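PDB 6IL9: fructuronate-tagaturonate epimerase UxaE from Cohnella laeviribosi in complex with 1 glycerol from Cohnella laeviribosi, which catalyses the epimerisation that interconverts tagaturonate and fructuronate, as a TIM-barrel isomerase with a bound zinc ion. Local coordinates for residues A[106-111]-A[147-152]; A[185-190]-A[242-247]. All blocks are in the same frame, centred on the assembly; numbering follows the deposited sequence.

Contact 1 of 2, residues A[106-111]-A[147-152]; sequences GHVQTV and FQEGYT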
loop_
_atom_site.group_PDB
_atom_site.type_symbol
_atom_site.label_atom_id
_atom_site.label_comp_id
_atom_site.label_asym_id
_atom_site.label_seq_id
_atom_site.Cartn_x
_atom_site.Cartn_y
_atom_site.Cartn_z
ATOM N N GLY A 106 -6.040 7.936 -11.479
ATOM C CA GLY A 106 -6.306 6.645 -12.096
ATOM C C GLY A 106 -6.830 5.631 -11.098
ATOM O O GLY A 106 -7.727 4.846 -11.412
ATOM N N HIS A 107 -6.281 5.641 -9.877
ATOM C CA HIS A 107 -6.767 4.751 -8.822
ATOM C C HIS A 107 -8.215 5.044 -8.471
ATOM O O HIS A 107 -9.027 4.123 -8.327
ATOM C CB HIS A 107 -5.881 4.875 -7.586
ATOM C CG HIS A 107 -4.603 4.112 -7.704
ATOM N ND1 HIS A 107 -3.488 4.398 -6.951
ATOM C CD2 HIS A 107 -4.266 3.072 -8.502
ATOM C CE1 HIS A 107 -2.520 3.555 -7.270
ATOM N NE2 HIS A 107 -2.968 2.738 -8.206
ATOM N N VAL A 108 -8.549 6.325 -8.321
ATOM C CA VAL A 108 -9.927 6.717 -8.040
ATOM C C VAL A 108 -10.854 6.290 -9.176
ATOM O O VAL A 108 -11.946 5.754 -8.941
ATOM C CB VAL A 108 -10.006 8.233 -7.795
ATOM C CG1 VAL A 108 -11.469 8.655 -7.709
ATOM C CG2 VAL A 108 -9.245 8.603 -6.525
ATOM N N GLN A 109 -10.442 6.539 -10.425
ATOM C CA GLN A 109 -11.246 6.129 -11.576
ATOM C C GLN A 109 -11.529 4.635 -11.569
ATOM O O GLN A 109 -12.591 4.199 -12.042
ATOM C CB GLN A 109 -10.541 6.512 -12.882
ATOM C CG GLN A 109 -10.447 8.016 -13.112
ATOM C CD GLN A 109 -9.277 8.362 -13.998
ATOM O OE1 GLN A 109 -8.686 7.483 -14.624
ATOM N NE2 GLN A 109 -8.916 9.639 -14.041
ATOM N N THR A 110 -10.601 3.841 -11.029
ATOM C CA THR A 110 -10.763 2.392 -11.012
ATOM C C THR A 110 -11.778 1.941 -9.966
ATOM O O THR A 110 -12.585 1.048 -10.234
ATOM C CB THR A 110 -9.412 1.720 -10.760
ATOM O OG1 THR A 110 -8.474 2.162 -11.754
ATOM C CG2 THR A 110 -9.560 0.190 -10.835
ATOM N N VAL A 111 -11.760 2.532 -8.770
ATOM C CA VAL A 111 -12.688 2.082 -7.736
ATOM C C VAL A 111 -14.049 2.758 -7.830
ATOM O O VAL A 111 -14.999 2.286 -7.190
ATOM C CB VAL A 111 -12.124 2.284 -6.314
ATOM C CG1 VAL A 111 -10.850 1.453 -6.122
ATOM C CG2 VAL A 111 -11.881 3.768 -6.007
ATOM N N PHE A 147 -10.287 15.036 -4.877
ATOM C CA PHE A 147 -10.842 16.329 -5.264
ATOM C C PHE A 147 -10.927 16.446 -6.783
ATOM O O PHE A 147 -11.970 16.821 -7.332
ATOM C CB PHE A 147 -9.991 17.456 -4.667
ATOM C CG PHE A 147 -10.582 18.841 -4.834
ATOM C CD1 PHE A 147 -11.520 19.327 -3.934
ATOM C CD2 PHE A 147 -10.173 19.653 -5.876
ATOM C CE1 PHE A 147 -12.057 20.601 -4.088
ATOM C CE2 PHE A 147 -10.708 20.930 -6.036
ATOM C CZ PHE A 147 -11.646 21.399 -5.136
ATOM N N GLN A 148 -9.841 16.097 -7.476
ATOM C CA GLN A 148 -9.820 16.145 -8.935
ATOM C C GLN A 148 -10.946 15.326 -9.548
ATOM O O GLN A 148 -11.572 15.751 -10.528
ATOM C CB GLN A 148 -8.480 15.638 -9.448
ATOM C CG GLN A 148 -8.385 15.595 -10.962
ATOM C CD GLN A 148 -7.045 15.080 -11.434
ATOM O OE1 GLN A 148 -6.001 15.444 -10.891
ATOM N NE2 GLN A 148 -7.066 14.236 -12.450
ATOM N N GLU A 149 -11.205 14.142 -8.998
ATOM C CA GLU A 149 -12.180 13.213 -9.542
ATOM C C GLU A 149 -13.555 13.340 -8.910
ATOM O O GLU A 149 -14.461 12.582 -9.283
ATOM C CB GLU A 149 -11.682 11.775 -9.369
ATOM C CG GLU A 149 -10.398 11.480 -10.100
ATOM C CD GLU A 149 -10.569 11.520 -11.607
ATOM O OE1 GLU A 149 -11.680 11.202 -12.093
ATOM O OE2 GLU A 149 -9.594 11.879 -12.295
ATOM N N GLY A 150 -13.733 14.265 -7.972
ATOM C CA GLY A 150 -15.021 14.431 -7.322
ATOM C C GLY A 150 -15.499 13.163 -6.652
ATOM O O GLY A 150 -16.685 12.816 -6.746
ATOM N N TYR A 151 -14.590 12.444 -6.006
ATOM C CA TYR A 151 -14.897 11.167 -5.365
ATOM C C TYR A 151 -15.120 11.442 -3.888
ATOM O O TYR A 151 -14.167 11.673 -3.140
ATOM C CB TYR A 151 -13.759 10.181 -5.583
ATOM C CG TYR A 151 -13.977 8.816 -4.966
ATOM C CD1 TYR A 151 -14.661 7.828 -5.661
ATOM C CD2 TYR A 151 -13.451 8.506 -3.716
ATOM C CE1 TYR A 151 -14.849 6.567 -5.111
ATOM C CE2 TYR A 151 -13.629 7.241 -3.152
ATOM C CZ TYR A 151 -14.327 6.281 -3.864
ATOM O OH TYR A 151 -14.510 5.031 -3.317
ATOM N N THR A 152 -16.386 11.417 -3.466
ATOM C CA THR A 152 -16.754 11.817 -2.116
ATOM C C THR A 152 -17.043 10.639 -1.200
ATOM O O THR A 152 -17.421 10.853 -0.045
ATOM C CB THR A 152 -17.981 12.740 -2.154
ATOM O OG1 THR A 152 -19.119 11.997 -2.614
ATOM C CG2 THR A 152 -17.737 13.908 -3.091
HETATM O O HOH W 1 -15.386 2.972 -4.520
#
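Val108 lays its CG1 methyl against two aliphatic carbons at once, lying 3.5 Å from Tyr151 CB and equally close to Glu149 CB. CG1 stands anti to the backbone N of Val108, beside the carbonyl carbon, and this directs it across to the other segment. The contact illustrates how neighbouring helices of a TIM barrel are tied together outside the strands: helix 104-111 precedes strand 117-124 and helix 135-149 follows it, while Leu120 and Pro118 of that strand touch Val108 and Tyr151 respectively. A Schellman motif at Gly150, with its positive phi, turns the chain out of its last helical turn and brings Tyr151 back beside Val108. Val111 CG2 meets the phenol end of the tyrosine obliquely, 4.0 Å from OH. A water in the ring plane at the edge links Tyr151 OH to Val111 O, 2.8 Å from the latter. Beside the apolar patch, Glu149 bends at chi2 (-67°), placing CD near the Gln109 side chain. Gln109 NE2 donates to Glu149 OE2 over 2.9 Å with an N-H...O angle of 154°; it approaches from above the carboxylate plane, 57° out of it. The other oxygen, OE1, forms a salt bridge with Arg112, and Gln109 itself is gripped further by Arg477 at OE1 and Glu473 at NE2. An alanine at Glu149 would probably leave Arg112 without this carboxylate and Gln109 NE2 with one acceptor fewer, and would open a gap beside Val108 CB. The chemistry thus implies two kinds of contact side by side, methyl and methylene packing and a charged network, in which the arginine is likely to stabilise a carboxylate placed at a largely buried interface.

Contact 2 of 2, residues A[185-190]-A[242-247]; sequences EQIDNE and LVYREA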
loop_
_atom_site.group_PDB
_atom_site.type_symbol
_atom_site.label_atom_id
_atom_site.label_comp_id
_atom_site.label_asym_id
_atom_site.label_seq_id
_atom_site.Cartn_x
_atom_site.Cartn_y
_atom_site.Cartn_z
ATOM N N GLU A 185 10.271 -8.354 13.353
ATOM C CA GLU A 185 11.499 -8.355 14.143
ATOM C C GLU A 185 11.318 -9.010 15.508
ATOM O O GLU A 185 12.312 -9.411 16.130
ATOM C CB GLU A 185 12.014 -6.925 14.309
ATOM C CG GLU A 185 12.407 -6.286 12.989
ATOM C CD GLU A 185 13.441 -5.191 13.144
ATOM O OE1 GLU A 185 13.778 -4.561 12.119
ATOM O OE2 GLU A 185 13.911 -4.961 14.283
ATOM N N GLN A 186 10.085 -9.131 15.991
ATOM C CA GLN A 186 9.838 -9.783 17.268
ATOM C C GLN A 186 9.627 -11.283 17.131
ATOM O O GLN A 186 9.670 -11.994 18.139
ATOM C CB GLN A 186 8.621 -9.150 17.952
ATOM C CG GLN A 186 8.906 -7.804 18.614
ATOM C CD GLN A 186 8.884 -6.631 17.639
ATOM O OE1 GLN A 186 8.470 -6.764 16.490
ATOM N NE2 GLN A 186 9.347 -5.474 18.101
ATOM N N ILE A 187 9.399 -11.776 15.916
ATOM C CA ILE A 187 9.182 -13.198 15.697
ATOM C C ILE A 187 10.482 -13.952 15.949
ATOM O O ILE A 187 11.556 -13.538 15.495
ATOM C CB ILE A 187 8.667 -13.445 14.272
ATOM C CG1 ILE A 187 7.363 -12.676 14.035
ATOM C CG2 ILE A 187 8.473 -14.924 14.020
ATOM C CD1 ILE A 187 6.173 -13.259 14.762
ATOM N N ASP A 188 10.392 -15.067 16.670
ATOM C CA ASP A 188 11.575 -15.890 16.937
ATOM C C ASP A 188 11.662 -16.962 15.853
ATOM O O ASP A 188 11.131 -18.065 15.985
ATOM C CB ASP A 188 11.517 -16.482 18.339
ATOM C CG ASP A 188 12.835 -17.116 18.755
ATOM O OD1 ASP A 188 13.625 -17.459 17.854
ATOM O OD2 ASP A 188 13.081 -17.266 19.970
ATOM N N ASN A 189 12.367 -16.635 14.768
ATOM C CA ASN A 189 12.425 -17.548 13.631
ATOM C C ASN A 189 13.292 -18.771 13.919
ATOM O O ASN A 189 13.009 -19.859 13.403
ATOM C CB ASN A 189 12.927 -16.806 12.392
ATOM C CG ASN A 189 11.834 -15.997 11.713
ATOM O OD1 ASN A 189 11.037 -16.537 10.947
ATOM N ND2 ASN A 189 11.791 -14.698 11.995
ATOM N N GLU A 190 14.338 -18.629 14.736
ATOM C CA GLU A 190 15.157 -19.794 15.051
ATOM C C GLU A 190 14.362 -20.800 15.876
ATOM O O GLU A 190 14.519 -22.013 15.707
ATOM C CB GLU A 190 16.437 -19.372 15.771
ATOM C CG GLU A 190 16.321 -18.131 16.643
ATOM C CD GLU A 190 17.677 -17.614 17.100
ATOM O OE1 GLU A 190 18.585 -18.448 17.313
ATOM O OE2 GLU A 190 17.840 -16.381 17.242
ATOM N N LEU A 242 6.939 -19.971 21.752
ATOM C CA LEU A 242 8.292 -19.464 21.545
ATOM C C LEU A 242 8.380 -18.556 20.323
ATOM O O LEU A 242 9.092 -17.547 20.344
ATOM C CB LEU A 242 9.269 -20.628 21.401
ATOM C CG LEU A 242 9.468 -21.458 22.663
ATOM C CD1 LEU A 242 10.431 -22.609 22.386
ATOM C CD2 LEU A 242 9.999 -20.582 23.788
ATOM N N VAL A 243 7.673 -18.904 19.244
ATOM C CA VAL A 243 7.795 -18.140 18.009
ATOM C C VAL A 243 7.106 -16.785 18.139
ATOM O O VAL A 243 7.608 -15.771 17.638
ATOM C CB VAL A 243 7.233 -18.948 16.820
ATOM C CG1 VAL A 243 7.229 -18.096 15.556
ATOM C CG2 VAL A 243 8.059 -20.217 16.601
ATOM N N TYR A 244 5.951 -16.742 18.809
ATOM C CA TYR A 244 5.041 -15.614 18.697
ATOM C C TYR A 244 4.839 -14.796 19.969
ATOM O O TYR A 244 4.314 -13.682 19.866
ATOM C CB TYR A 244 3.663 -16.094 18.201
ATOM C CG TYR A 244 3.700 -16.621 16.783
ATOM C CD1 TYR A 244 3.765 -15.752 15.700
ATOM C CD2 TYR A 244 3.704 -17.986 16.530
ATOM C CE1 TYR A 244 3.823 -16.228 14.402
ATOM C CE2 TYR A 244 3.762 -18.473 15.229
ATOM C CZ TYR A 244 3.818 -17.585 14.174
ATOM O OH TYR A 244 3.879 -18.054 12.883
ATOM N N ARG A 245 5.224 -15.291 21.155
ATOM C CA ARG A 245 4.838 -14.602 22.390
ATOM C C ARG A 245 5.370 -13.176 22.429
ATOM O O ARG A 245 4.639 -12.241 22.779
ATOM C CB ARG A 245 5.319 -15.364 23.628
ATOM C CG ARG A 245 5.015 -14.618 24.919
ATOM C CD ARG A 245 5.426 -15.378 26.168
ATOM N NE ARG A 245 5.704 -14.461 27.278
ATOM C CZ ARG A 245 4.777 -13.874 28.034
ATOM N NH1 ARG A 245 3.481 -14.093 27.824
ATOM N NH2 ARG A 245 5.150 -13.055 29.008
ATOM N N GLU A 246 6.650 -12.987 22.088
ATOM C CA GLU A 246 7.215 -11.643 22.142
ATOM C C GLU A 246 6.518 -10.718 21.149
ATOM O O GLU A 246 6.303 -9.535 21.434
ATOM C CB GLU A 246 8.721 -11.695 21.882
ATOM C CG GLU A 246 9.404 -10.344 21.969
ATOM C CD GLU A 246 10.902 -10.430 21.717
ATOM O OE1 GLU A 246 11.473 -11.535 21.877
ATOM O OE2 GLU A 246 11.507 -9.391 21.365
ATOM N N ALA A 247 6.144 -11.248 19.982
ATOM C CA ALA A 247 5.414 -10.441 19.012
ATOM C C ALA A 247 4.025 -10.081 19.527
ATOM O O ALA A 247 3.557 -8.958 19.324
ATOM C CB ALA A 247 5.323 -11.176 17.675
HETATM O O HOH W 2 7.701 -13.487 18.990
HETATM O O HOH W 3 11.978 -13.132 19.235
#
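The phenol ring of Tyr244 has Val243 CG1 over one face, 3.5 Å above its plane and offset toward the rim, while Ile187 CD1 reaches the ring obliquely, 3.6 Å from Tyr244 CD1. Two other flat groups, the Gln186 amide and the Glu246 carboxylate, have planes 79° apart, and their side chains cross at about a right angle. This is a loop of a TIM barrel, the one that follows strand 178-182, docked on the long helix 234-259 just ahead of the short helix 189-193. Ile187 is the apolar wedge: its CD1 also touches Ala247 CB at 3.7 Å, and its CG2 rests against Val243 CG1. The branch at CB sends CG2 anti to the backbone N, toward Val243, and CG1 anti to the carbonyl carbon; chi2 (-72°) then sets CD1 between Tyr244 and Ala247. Asp188 serves as N-cap, its OD1 accepting from Ala191 N, and its CB lies 3.3 Å from Leu242 O. Its own N-H goes to the long helix, donating to Val243 O at 3.0 Å with a nearly straight N-H...O angle of 174°, in the carbonyl plane and on a lone pair. The helix is kinked here, Glu246 N and Ala247 N having no bond to the preceding turn, which probably makes Val243 O accessible to the loop. A water stands in: it accepts from Ala247 N at 2.9 Å and donates to Val243 O and to Gln186 O, bridging the interrupted helical bond and binding the loop as well. Gln186 O is held by a second water too, 2.8 Å away, which also donates to Glu246 OE1 over 3.1 Å.

How the contacts relate
Contacts 1 and 2 join different parts of one TIM-barrel chain. They lie on opposite sides of the chain's centre, with their own centres 41 Å apart and their nearest atoms about 27 Å apart, and they follow one another in sequence without interleaving. Contact 1 joins two barrel helices, and its segment 147-152 leads toward strand 156-162, which bears the zinc ligand His161. Segment 185-190 of contact 2 follows strand 178-182, and the side chain of Ile187 is about 12 Å from the zinc ion and touches Thr275, close in sequence to the zinc ligand Asp273. His343 is a further zinc ligand.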